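PDB 3II7: kelch-like protein 7 from Homo sapiens, which serves as the substrate-specific adapter of a BTB-CUL3-RBX1 E3 ubiquitin ligase, its Kelch domain, the part seen here, forming a six-bladed beta-propeller. Local coordinates for residues D12-F18 with L290-T296; N56-I60 with M72-V78; S142-A148 with K192-F198; L184-I188 with N226-M230. All blocks are in the same frame, centred on the assembly; numbering follows the deposited sequence.

Contact 1 (D12-F18 with L290-T296)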
# COMPACT_ATOMS: atom_id res chain seq x y z
N ASP A 12 6.56 4.89 -18.72
CA ASP A 12 7.56 3.87 -18.54
C ASP A 12 7.52 3.39 -17.09
O ASP A 12 8.25 3.91 -16.24
CB ASP A 12 8.95 4.42 -18.87
CG ASP A 12 9.98 3.33 -19.13
OD1 ASP A 12 9.67 2.14 -18.92
OD2 ASP A 12 11.11 3.67 -19.54
N TYR A 13 6.67 2.40 -16.84
CA TYR A 13 6.34 2.01 -15.47
C TYR A 13 7.33 1.01 -14.88
O TYR A 13 7.88 0.15 -15.58
CB TYR A 13 4.94 1.39 -15.40
CG TYR A 13 3.84 2.32 -15.79
CD1 TYR A 13 3.09 2.11 -16.95
CD2 TYR A 13 3.54 3.44 -15.01
CE1 TYR A 13 2.07 3.00 -17.31
CE2 TYR A 13 2.53 4.32 -15.36
CZ TYR A 13 1.80 4.09 -16.50
OH TYR A 13 0.80 4.98 -16.84
N ARG A 14 7.55 1.16 -13.59
CA ARG A 14 8.32 0.21 -12.78
C ARG A 14 7.56 0.07 -11.50
O ARG A 14 6.79 0.98 -11.11
CB ARG A 14 9.71 0.73 -12.44
CG ARG A 14 10.67 0.95 -13.60
CD ARG A 14 11.16 -0.33 -14.23
NE ARG A 14 12.24 -0.03 -15.19
CZ ARG A 14 12.06 0.53 -16.39
NH1 ARG A 14 10.84 0.85 -16.83
NH2 ARG A 14 13.10 0.77 -17.16
N ILE A 15 7.79 -1.04 -10.81
CA ILE A 15 7.33 -1.23 -9.45
C ILE A 15 8.56 -1.11 -8.55
O ILE A 15 9.54 -1.86 -8.71
CB ILE A 15 6.62 -2.57 -9.27
CG1 ILE A 15 5.45 -2.68 -10.26
CG2 ILE A 15 6.14 -2.69 -7.79
CD1 ILE A 15 4.75 -4.04 -10.32
N ALA A 16 8.54 -0.14 -7.65
CA ALA A 16 9.70 0.16 -6.79
C ALA A 16 9.47 -0.41 -5.42
O ALA A 16 8.40 -0.24 -4.82
CB ALA A 16 9.90 1.64 -6.70
N LEU A 17 10.49 -1.11 -4.91
CA LEU A 17 10.44 -1.73 -3.59
C LEU A 17 11.53 -1.13 -2.73
O LEU A 17 12.69 -1.03 -3.17
CB LEU A 17 10.61 -3.24 -3.70
CG LEU A 17 9.39 -4.00 -4.25
CD1 LEU A 17 9.17 -3.72 -5.71
CD2 LEU A 17 9.55 -5.50 -4.01
N PHE A 18 11.17 -0.70 -1.52
CA PHE A 18 12.13 -0.06 -0.61
C PHE A 18 12.27 -0.79 0.67
O PHE A 18 11.27 -0.98 1.39
CB PHE A 18 11.74 1.38 -0.34
CG PHE A 18 11.73 2.26 -1.58
CD1 PHE A 18 10.56 2.37 -2.36
CD2 PHE A 18 12.87 2.93 -1.99
CE1 PHE A 18 10.53 3.15 -3.49
CE2 PHE A 18 12.86 3.72 -3.13
CZ PHE A 18 11.68 3.84 -3.89
N LEU A 290 8.41 -1.40 1.50
CA LEU A 290 7.45 -0.49 0.91
C LEU A 290 7.41 -0.73 -0.59
O LEU A 290 8.43 -1.09 -1.21
CB LEU A 290 7.84 0.96 1.25
CG LEU A 290 7.97 1.24 2.73
CD1 LEU A 290 8.51 2.65 2.92
CD2 LEU A 290 6.60 1.06 3.38
N ILE A 291 6.23 -0.58 -1.17
CA ILE A 291 6.04 -0.83 -2.61
C ILE A 291 5.13 0.23 -3.24
O ILE A 291 4.13 0.67 -2.62
CB ILE A 291 5.43 -2.26 -2.82
CG1 ILE A 291 5.35 -2.60 -4.33
CG2 ILE A 291 4.08 -2.41 -2.08
CD1 ILE A 291 5.01 -4.09 -4.62
N CYS A 292 5.48 0.67 -4.45
CA CYS A 292 4.63 1.57 -5.20
C CYS A 292 4.96 1.48 -6.68
O CYS A 292 6.03 0.97 -7.06
CB CYS A 292 4.75 3.03 -4.71
SG CYS A 292 6.34 3.78 -4.95
N VAL A 293 4.03 1.92 -7.51
CA VAL A 293 4.26 2.00 -8.94
C VAL A 293 4.83 3.37 -9.26
O VAL A 293 4.30 4.41 -8.79
CB VAL A 293 2.97 1.78 -9.73
CG1 VAL A 293 3.22 1.96 -11.27
CG2 VAL A 293 2.40 0.43 -9.40
N VAL A 294 5.93 3.39 -10.01
CA VAL A 294 6.53 4.64 -10.47
C VAL A 294 6.43 4.75 -11.99
O VAL A 294 6.48 3.76 -12.69
CB VAL A 294 8.03 4.77 -10.04
CG1 VAL A 294 8.20 4.53 -8.57
CG2 VAL A 294 8.88 3.85 -10.80
N ASP A 295 6.29 5.97 -12.47
CA ASP A 295 6.60 6.32 -13.86
C ASP A 295 8.00 6.98 -13.96
O ASP A 295 8.26 8.01 -13.30
CB ASP A 295 5.56 7.29 -14.37
CG ASP A 295 5.53 7.34 -15.87
OD1 ASP A 295 6.48 6.85 -16.51
OD2 ASP A 295 4.54 7.87 -16.40
N THR A 296 8.89 6.41 -14.79
CA THR A 296 10.29 6.91 -14.88
C THR A 296 10.51 7.95 -16.02
O THR A 296 11.65 8.33 -16.31
CB THR A 296 11.33 5.74 -15.04
OG1 THR A 296 11.11 5.05 -16.28
CG2 THR A 296 11.25 4.74 -13.88
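Phe-18 and Leu-290 each give up 64 Å² to this contact, more than any other residue. They form a hydrogen-bonded antiparallel pair, with Phe-18 N to Leu-290 O at 2.8 Å and Leu-290 N to Phe-18 O at 2.9 Å. Their side chains lie on the same face of the sheet, CB to CB 4.2 Å. Beyond that pair, the edge of the Phe-18 ring meets Cys-292, CE1 to SG 4.5 Å. This face packs on strand 57-61, where Val-58 and Ile-60 receive Phe-18, Leu-290, Cys-292 and Val-294.

Thr-296, with 59 Å² covered, closes the other end. Its N and its OG1 both donate to Asp-12 O, at 3.0 and 3.1 Å. Asp-12 N in turn donates to Asp-295 OD1 at 3.0 Å. Between the ends, Arg-14 pairs with Val-294 and Ala-16 with Cys-292, each through two backbone hydrogen bonds. On the opposite face Ile-15 CG2 touches Ile-291 CG1 at 3.6 Å, and Ile-15 and Val-293 pack on Ala-244 of strand 242-246.

The two strands come from opposite ends of the domain and share one blade. This is the closure of the beta-propeller ring, in which the C-terminal strand 290-295 completes the blade begun by strand 13-18. Backbone pairing carries most of this closure, with apolar packing from Ile-15 to Phe-18; polar and charged groups gather at the Asp-12 end, where Arg-14 also salt-bridges Asp-12.

Contact 2 (N56-I60 with M72-V78)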
# COMPACT_ATOMS: atom_id res chain seq x y z
N ASN A 56 7.09 12.14 -10.32
CA ASN A 56 8.50 11.77 -10.30
C ASN A 56 9.16 11.56 -8.93
O ASN A 56 10.38 11.32 -8.87
CB ASN A 56 9.34 12.74 -11.13
CG ASN A 56 8.96 12.73 -12.60
OD1 ASN A 56 8.57 11.69 -13.14
ND2 ASN A 56 9.11 13.87 -13.25
N VAL A 57 8.36 11.60 -7.86
CA VAL A 57 8.87 11.47 -6.50
C VAL A 57 8.17 10.36 -5.72
O VAL A 57 6.91 10.31 -5.67
CB VAL A 57 8.73 12.81 -5.73
CG1 VAL A 57 9.33 12.68 -4.30
CG2 VAL A 57 9.42 13.94 -6.49
N VAL A 58 8.98 9.48 -5.10
CA VAL A 58 8.50 8.51 -4.09
C VAL A 58 8.66 9.17 -2.74
O VAL A 58 9.76 9.59 -2.37
CB VAL A 58 9.28 7.21 -4.10
CG1 VAL A 58 8.77 6.28 -2.98
CG2 VAL A 58 9.19 6.47 -5.48
N TYR A 59 7.55 9.28 -2.00
CA TYR A 59 7.56 9.80 -0.62
C TYR A 59 7.47 8.63 0.33
O TYR A 59 6.55 7.76 0.20
CB TYR A 59 6.37 10.73 -0.39
CG TYR A 59 6.40 11.96 -1.26
CD1 TYR A 59 6.95 13.15 -0.79
CD2 TYR A 59 5.90 11.92 -2.53
CE1 TYR A 59 6.99 14.28 -1.59
CE2 TYR A 59 5.91 13.05 -3.35
CZ TYR A 59 6.46 14.23 -2.88
OH TYR A 59 6.49 15.33 -3.68
N ILE A 60 8.40 8.59 1.28
CA ILE A 60 8.42 7.58 2.34
C ILE A 60 8.14 8.29 3.64
O ILE A 60 8.85 9.25 4.02
CB ILE A 60 9.77 6.87 2.39
CG1 ILE A 60 9.96 6.05 1.12
CG2 ILE A 60 9.85 5.91 3.65
CD1 ILE A 60 11.29 5.40 0.98
N MET A 72 10.07 13.00 6.33
CA MET A 72 9.60 12.31 5.10
C MET A 72 10.78 12.27 4.15
O MET A 72 11.36 13.31 3.84
CB MET A 72 8.44 13.13 4.47
CG MET A 72 7.91 12.65 3.17
SD MET A 72 6.23 13.33 2.92
CE MET A 72 6.62 15.05 2.61
N ASP A 73 11.15 11.08 3.72
CA ASP A 73 12.27 10.93 2.78
C ASP A 73 11.71 10.79 1.37
O ASP A 73 10.72 10.07 1.16
CB ASP A 73 13.15 9.77 3.19
CG ASP A 73 13.87 10.04 4.49
OD1 ASP A 73 14.31 11.21 4.71
OD2 ASP A 73 13.98 9.09 5.32
N CYS A 74 12.32 11.49 0.43
CA CYS A 74 11.75 11.64 -0.91
C CYS A 74 12.79 11.23 -1.92
O CYS A 74 13.94 11.72 -1.88
CB CYS A 74 11.34 13.07 -1.15
SG CYS A 74 10.29 13.81 0.15
N TYR A 75 12.39 10.38 -2.85
CA TYR A 75 13.29 9.92 -3.89
C TYR A 75 12.80 10.39 -5.24
O TYR A 75 11.71 9.98 -5.68
CB TYR A 75 13.38 8.42 -3.87
CG TYR A 75 14.26 7.84 -4.95
CD1 TYR A 75 15.63 8.09 -4.98
CD2 TYR A 75 13.72 7.00 -5.94
CE1 TYR A 75 16.44 7.54 -5.97
CE2 TYR A 75 14.54 6.43 -6.94
CZ TYR A 75 15.88 6.71 -6.94
OH TYR A 75 16.67 6.19 -7.91
N ASN A 76 13.58 11.26 -5.88
CA ASN A 76 13.29 11.71 -7.21
C ASN A 76 13.78 10.63 -8.20
O ASN A 76 14.99 10.38 -8.33
CB ASN A 76 13.93 13.05 -7.49
CG ASN A 76 13.53 13.60 -8.85
OD1 ASN A 76 13.73 12.95 -9.86
ND2 ASN A 76 12.91 14.78 -8.86
N VAL A 77 12.84 9.98 -8.86
CA VAL A 77 13.17 8.82 -9.70
C VAL A 77 13.94 9.17 -10.98
O VAL A 77 14.71 8.35 -11.49
CB VAL A 77 11.90 8.02 -10.10
CG1 VAL A 77 11.15 7.54 -8.83
CG2 VAL A 77 11.02 8.83 -11.05
N VAL A 78 13.75 10.39 -11.47
CA VAL A 78 14.41 10.84 -12.70
C VAL A 78 15.85 11.28 -12.43
O VAL A 78 16.76 10.96 -13.20
CB VAL A 78 13.58 11.99 -13.33
CG1 VAL A 78 14.36 12.70 -14.42
CG2 VAL A 78 12.24 11.44 -13.88
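Five backbone hydrogen bonds hold the two segments together. Val-58 and Tyr-75 exchange two of them, N to O 2.8 Å in both directions. Ile-60 N donates to Asp-73 O at 2.8 Å, and Asp-73 N returns the bond to Ile-60 O at 3.0 Å. Past the end of strand 72-76, Val-77 N still reaches Asn-56 O at 2.8 Å. The charge of Asp-73 is met elsewhere, by salt bridges to Arg-71 and Arg-46. The hydroxyl of Tyr-75 bonds to Asp-80.

Between the hydrogen-bonded pairs lie Val-57 with Asn-76 and Tyr-59 with Cys-74. On their face of the sheet, the Tyr-59 ring meets two sulfur atoms. Its CD1 is 3.5 Å from Cys-74 SG and 3.8 Å from Met-72 SD, a Met-aromatic contact beside a cysteine one, both oblique to the ring. Val-57 CG1 adds a contact with Cys-74 CB at 3.8 Å. The other face carries Val-58, whose CG2 touches Val-77 CG1 at 4.0 Å. There Val-58 and Ile-60 pack on strand 290-295 of the adjacent blade.

The pair forms the central hairpin of a four-stranded blade. Strands 57-61, 71-76 and 81-86 come from Kelch 2, and edge strand 50-54 from the end of Kelch 1. Regular main-chain pairing fixes the register. The Tyr-59 face is largely apolar and sulfur-bearing; the Val-58 face sets apolar groups beside buried Asp-73. Backbone pairing binds the blade, and mainly apolar packing joins its neighbours.

Contact 3 (S142-A148 with K192-F198). With EDO (1,2-ethanediol), chain F.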
# COMPACT_ATOMS: atom_id res chain seq x y z
N SER A 142 -2.99 -0.74 9.33
CA SER A 142 -2.67 -1.87 8.46
C SER A 142 -3.72 -2.09 7.41
O SER A 142 -3.88 -3.18 6.91
CB SER A 142 -2.46 -3.15 9.28
OG SER A 142 -1.45 -2.97 10.26
N HIS A 143 -4.44 -1.03 7.12
CA HIS A 143 -5.43 -0.99 6.07
C HIS A 143 -4.80 -0.66 4.73
O HIS A 143 -3.68 -0.17 4.64
CB HIS A 143 -6.49 0.09 6.38
CG HIS A 143 -5.90 1.45 6.64
ND1 HIS A 143 -5.04 1.69 7.69
CD2 HIS A 143 -6.06 2.64 6.00
CE1 HIS A 143 -4.66 2.95 7.66
NE2 HIS A 143 -5.30 3.56 6.68
N GLY A 144 -5.54 -0.92 3.67
CA GLY A 144 -5.17 -0.40 2.33
C GLY A 144 -5.82 0.92 2.01
O GLY A 144 -6.95 1.22 2.49
N MET A 145 -5.13 1.74 1.20
CA MET A 145 -5.70 2.98 0.69
C MET A 145 -5.26 3.17 -0.72
O MET A 145 -4.05 3.05 -1.03
CB MET A 145 -5.30 4.19 1.53
CG MET A 145 -6.11 5.47 1.17
SD MET A 145 -6.06 6.86 2.38
CE MET A 145 -4.29 7.15 2.30
N VAL A 146 -6.22 3.45 -1.61
CA VAL A 146 -5.90 3.62 -3.04
C VAL A 146 -6.72 4.73 -3.65
O VAL A 146 -7.86 4.97 -3.27
CB VAL A 146 -6.14 2.28 -3.81
CG1 VAL A 146 -7.60 1.91 -3.82
CG2 VAL A 146 -5.57 2.34 -5.22
N GLU A 147 -6.11 5.43 -4.58
CA GLU A 147 -6.82 6.41 -5.40
C GLU A 147 -7.45 5.74 -6.64
O GLU A 147 -6.83 4.85 -7.30
CB GLU A 147 -5.89 7.52 -5.81
CG GLU A 147 -6.55 8.64 -6.60
CD GLU A 147 -6.60 8.41 -8.14
OE1 GLU A 147 -5.85 7.57 -8.71
OE2 GLU A 147 -7.38 9.11 -8.78
N ALA A 148 -8.68 6.13 -6.94
CA ALA A 148 -9.38 5.64 -8.11
C ALA A 148 -10.30 6.72 -8.65
O ALA A 148 -11.24 7.13 -7.99
CB ALA A 148 -10.19 4.35 -7.75
N LYS A 192 -6.41 -7.38 6.84
CA LYS A 192 -5.36 -6.38 7.04
C LYS A 192 -4.11 -6.90 6.34
O LYS A 192 -3.97 -8.07 6.06
CB LYS A 192 -5.06 -6.13 8.51
CG LYS A 192 -4.43 -7.31 9.29
CD LYS A 192 -4.15 -6.91 10.73
CE LYS A 192 -3.46 -7.98 11.51
NZ LYS A 192 -2.88 -7.46 12.81
N ASN A 193 -3.18 -5.99 6.07
CA ASN A 193 -1.94 -6.31 5.36
C ASN A 193 -2.15 -6.92 3.97
O ASN A 193 -1.26 -7.60 3.44
CB ASN A 193 -1.02 -7.23 6.20
CG ASN A 193 -0.63 -6.62 7.53
OD1 ASN A 193 -0.85 -7.22 8.59
ND2 ASN A 193 -0.06 -5.42 7.49
N HIS A 194 -3.30 -6.61 3.38
CA HIS A 194 -3.69 -7.03 2.06
C HIS A 194 -3.16 -6.04 1.03
O HIS A 194 -2.88 -4.88 1.33
CB HIS A 194 -5.23 -7.10 1.93
CG HIS A 194 -5.95 -5.86 2.36
ND1 HIS A 194 -5.94 -5.43 3.66
CD2 HIS A 194 -6.78 -5.01 1.69
CE1 HIS A 194 -6.67 -4.33 3.77
NE2 HIS A 194 -7.21 -4.06 2.60
N GLY A 195 -3.07 -6.49 -0.20
CA GLY A 195 -2.83 -5.61 -1.32
C GLY A 195 -4.12 -4.93 -1.68
O GLY A 195 -5.21 -5.47 -1.45
N LEU A 196 -4.01 -3.75 -2.28
CA LEU A 196 -5.20 -2.96 -2.65
C LEU A 196 -4.79 -2.15 -3.85
O LEU A 196 -3.95 -1.22 -3.75
CB LEU A 196 -5.69 -2.06 -1.51
CG LEU A 196 -7.13 -1.54 -1.72
CD1 LEU A 196 -8.16 -2.74 -1.65
CD2 LEU A 196 -7.48 -0.40 -0.74
N VAL A 197 -5.36 -2.53 -5.00
CA VAL A 197 -4.96 -1.97 -6.28
C VAL A 197 -6.14 -1.69 -7.16
O VAL A 197 -7.08 -2.49 -7.23
CB VAL A 197 -3.93 -2.88 -7.01
CG1 VAL A 197 -2.65 -3.02 -6.18
CG2 VAL A 197 -4.54 -4.26 -7.33
N PHE A 198 -6.06 -0.57 -7.87
CA PHE A 198 -7.12 -0.15 -8.81
C PHE A 198 -6.72 -0.56 -10.24
O PHE A 198 -5.63 -0.17 -10.72
CB PHE A 198 -7.26 1.36 -8.74
CG PHE A 198 -8.22 1.94 -9.74
CD1 PHE A 198 -9.50 1.45 -9.86
CD2 PHE A 198 -7.84 3.01 -10.54
CE1 PHE A 198 -10.40 2.00 -10.76
CE2 PHE A 198 -8.73 3.57 -11.43
CZ PHE A 198 -10.01 3.05 -11.55
C1 EDO F . -3.03 0.55 -8.92
O1 EDO F . -3.62 0.98 -7.65
C2 EDO F . -1.51 0.45 -8.82
O2 EDO F . -1.07 -0.68 -8.03
O HOH W 1 -2.58 -3.31 3.70
O HOH W 2 -2.57 -4.15 12.82
O HOH W 3 0.97 -3.31 9.40
O HOH W 4 -2.44 0.25 -1.91
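Strands 144-148 and 195-198 run almost parallel, 5° apart, with their axes 6.6 Å from each other at the closest. They are the innermost strands of two consecutive blades of the Kelch beta-propeller and belong to different sheets. One direct hydrogen bond joins the segments: Asn-193 N to Ser-142 O, 3.0 Å, at the N-terminal ends of the two segments. Water adds to it. One molecule links Ser-142 OG, at 2.6 Å, to Asn-193 ND2, at 3.0 Å.

Along the strands, side chains take over. At Gly-144 a CB would clash with Leu-196 CB. Leu-196 CD2 instead lies against the glycine backbone, 3.5 Å from Gly-144 C, and also meets Val-146 CG1 at 3.9 Å. Val-146 CG2 packs on Phe-198 CB at 4.0 Å. A bound 1,2-ethanediol, probably from crystallisation, accepts a hydrogen bond from Phe-198 N. Ala-148 ends the row with a CH-pi contact, its CB 3.6 Å from the centroid of the Phe-198 ring and over its face.

Contact 4 (L184-I188 with N226-M230)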
# COMPACT_ATOMS: atom_id res chain seq x y z
N LEU A 184 -19.09 2.48 2.30
CA LEU A 184 -19.40 1.65 1.17
C LEU A 184 -19.75 0.22 1.61
O LEU A 184 -19.71 -0.13 2.82
CB LEU A 184 -18.22 1.66 0.20
CG LEU A 184 -17.91 3.05 -0.40
CD1 LEU A 184 -16.68 2.92 -1.33
CD2 LEU A 184 -19.11 3.68 -1.17
N CYS A 185 -20.11 -0.61 0.64
CA CYS A 185 -20.30 -2.02 0.89
C CYS A 185 -19.03 -2.60 1.51
O CYS A 185 -17.92 -2.32 1.04
CB CYS A 185 -20.59 -2.73 -0.42
SG CYS A 185 -20.99 -4.49 -0.24
N PRO A 186 -19.18 -3.39 2.60
CA PRO A 186 -18.01 -4.01 3.19
C PRO A 186 -17.45 -5.17 2.34
O PRO A 186 -18.19 -5.80 1.56
CB PRO A 186 -18.52 -4.53 4.53
CG PRO A 186 -19.95 -4.81 4.27
CD PRO A 186 -20.41 -3.73 3.34
N MET A 187 -16.17 -5.43 2.50
CA MET A 187 -15.52 -6.57 1.84
C MET A 187 -16.18 -7.87 2.30
O MET A 187 -16.80 -7.92 3.40
CB MET A 187 -14.01 -6.63 2.15
CG MET A 187 -13.22 -5.53 1.52
SD MET A 187 -11.46 -5.71 1.82
CE MET A 187 -11.38 -5.55 3.63
N ILE A 188 -16.07 -8.90 1.47
CA ILE A 188 -16.53 -10.24 1.85
C ILE A 188 -15.69 -10.79 3.02
O ILE A 188 -16.23 -11.39 3.96
CB ILE A 188 -16.48 -11.18 0.66
CG1 ILE A 188 -17.46 -10.65 -0.41
CG2 ILE A 188 -16.78 -12.62 1.08
CD1 ILE A 188 -17.28 -11.30 -1.78
N ASN A 226 -21.28 -0.92 -6.31
CA ASN A 226 -21.08 -0.86 -4.87
C ASN A 226 -21.25 -2.26 -4.26
O ASN A 226 -22.06 -2.47 -3.35
CB ASN A 226 -21.99 0.19 -4.20
CG ASN A 226 -21.77 0.29 -2.68
OD1 ASN A 226 -20.63 0.24 -2.16
ND2 ASN A 226 -22.87 0.43 -1.95
N GLU A 227 -20.52 -3.22 -4.83
CA GLU A 227 -20.54 -4.62 -4.38
C GLU A 227 -19.14 -5.15 -4.47
O GLU A 227 -18.38 -4.76 -5.35
CB GLU A 227 -21.38 -5.54 -5.27
CG GLU A 227 -22.78 -5.10 -5.60
CD GLU A 227 -23.50 -6.06 -6.59
OE1 GLU A 227 -22.86 -7.05 -7.06
OE2 GLU A 227 -24.69 -5.80 -6.90
N TRP A 228 -18.82 -6.07 -3.57
CA TRP A 228 -17.59 -6.83 -3.64
C TRP A 228 -17.89 -8.24 -4.13
O TRP A 228 -18.91 -8.86 -3.76
CB TRP A 228 -16.92 -6.92 -2.27
CG TRP A 228 -16.33 -5.62 -1.71
CD1 TRP A 228 -16.99 -4.66 -1.00
CD2 TRP A 228 -14.97 -5.20 -1.78
NE1 TRP A 228 -16.13 -3.68 -0.64
CE2 TRP A 228 -14.89 -3.98 -1.13
CE3 TRP A 228 -13.81 -5.74 -2.36
CZ2 TRP A 228 -13.69 -3.29 -1.01
CZ3 TRP A 228 -12.63 -5.05 -2.24
CH2 TRP A 228 -12.57 -3.85 -1.59
N LYS A 229 -16.95 -8.77 -4.94
CA LYS A 229 -17.09 -10.08 -5.56
C LYS A 229 -15.76 -10.82 -5.48
O LYS A 229 -14.70 -10.23 -5.77
CB LYS A 229 -17.49 -9.89 -7.04
CG LYS A 229 -18.90 -9.34 -7.24
CD LYS A 229 -19.36 -9.51 -8.70
CE LYS A 229 -20.32 -8.39 -9.12
NZ LYS A 229 -19.60 -7.07 -9.27
N MET A 230 -15.82 -12.10 -5.08
CA MET A 230 -14.63 -12.98 -5.10
C MET A 230 -14.20 -13.32 -6.53
O MET A 230 -15.02 -13.52 -7.42
CB MET A 230 -14.91 -14.32 -4.39
CG MET A 230 -15.37 -14.26 -2.95
SD MET A 230 -14.26 -13.38 -1.84
CE MET A 230 -12.70 -14.04 -2.14
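A methionine lies flat on a tryptophan. Met-187 CG sits 3.4 Å from the centroid of the six-membered ring of Trp-228, over its face. Met-187 SD is over the same ring at 4.4 Å, so a CH-pi contact and a Met-aromatic contact coincide. Trp-228 loses 123 Å² to the opposing segment, the largest share of any residue here.

The indole is also tied at its edge. Trp-228 NE1 donates to Cys-185 O at 2.8 Å. Cys-185 SG lies at the edge of the five-membered ring, 4.1 Å from Trp-228 CD1. A second hydrogen bond runs from Cys-185 N to Asn-226 OD1 at 3.0 Å, and the same oxygen is bonded by Tyr-221. Asn-226 opens a G1 beta bulge with Glu-227 opposite Asp-222, just before Trp-228. At the far end Ile-188 CD1 packs on Met-230 SD at 3.7 Å and lies 3.5 Å from Trp-228 O. Ile-188 N is held by Glu-219 of strand 218-222.

Residues 184-188 leave strand 180-184, the outer strand of the Kelch 4 blade, and head for the inner strand of the next. Strand 227-230 is the outer strand of that next blade, Kelch 5. The tyrosine-tryptophan pair, here Tyr-221 and Trp-228, is a signature of the Kelch repeat. In this blade the tryptophan packs on the segment leaving the preceding blade and joins the two near the rim of the beta-propeller.

Contacts 1 and 2 are pairings within blades, rich in backbone hydrogen bonds. Contacts 3 and 4 join neighbouring blades, mainly through side chains. Contact 2 is the most buried, and contacts 1 and 3 are partly buried. Contact 3 lies nearest the chain's centre, about 5 Å from it, with waters between its segments. Contact 4 is a surface contact about 19 Å out, built round one tryptophan. Contacts 1 and 2 sit in adjacent blades and touch, with Leu-290 CD1 3.6 Å from Ile-60 CG2. Contacts 3 and 4 set inner strand 195-199 and outer strand 227-230 of one blade against the inner strand and exit loop of the preceding one. Contact 1 alone unites the domain's two ends.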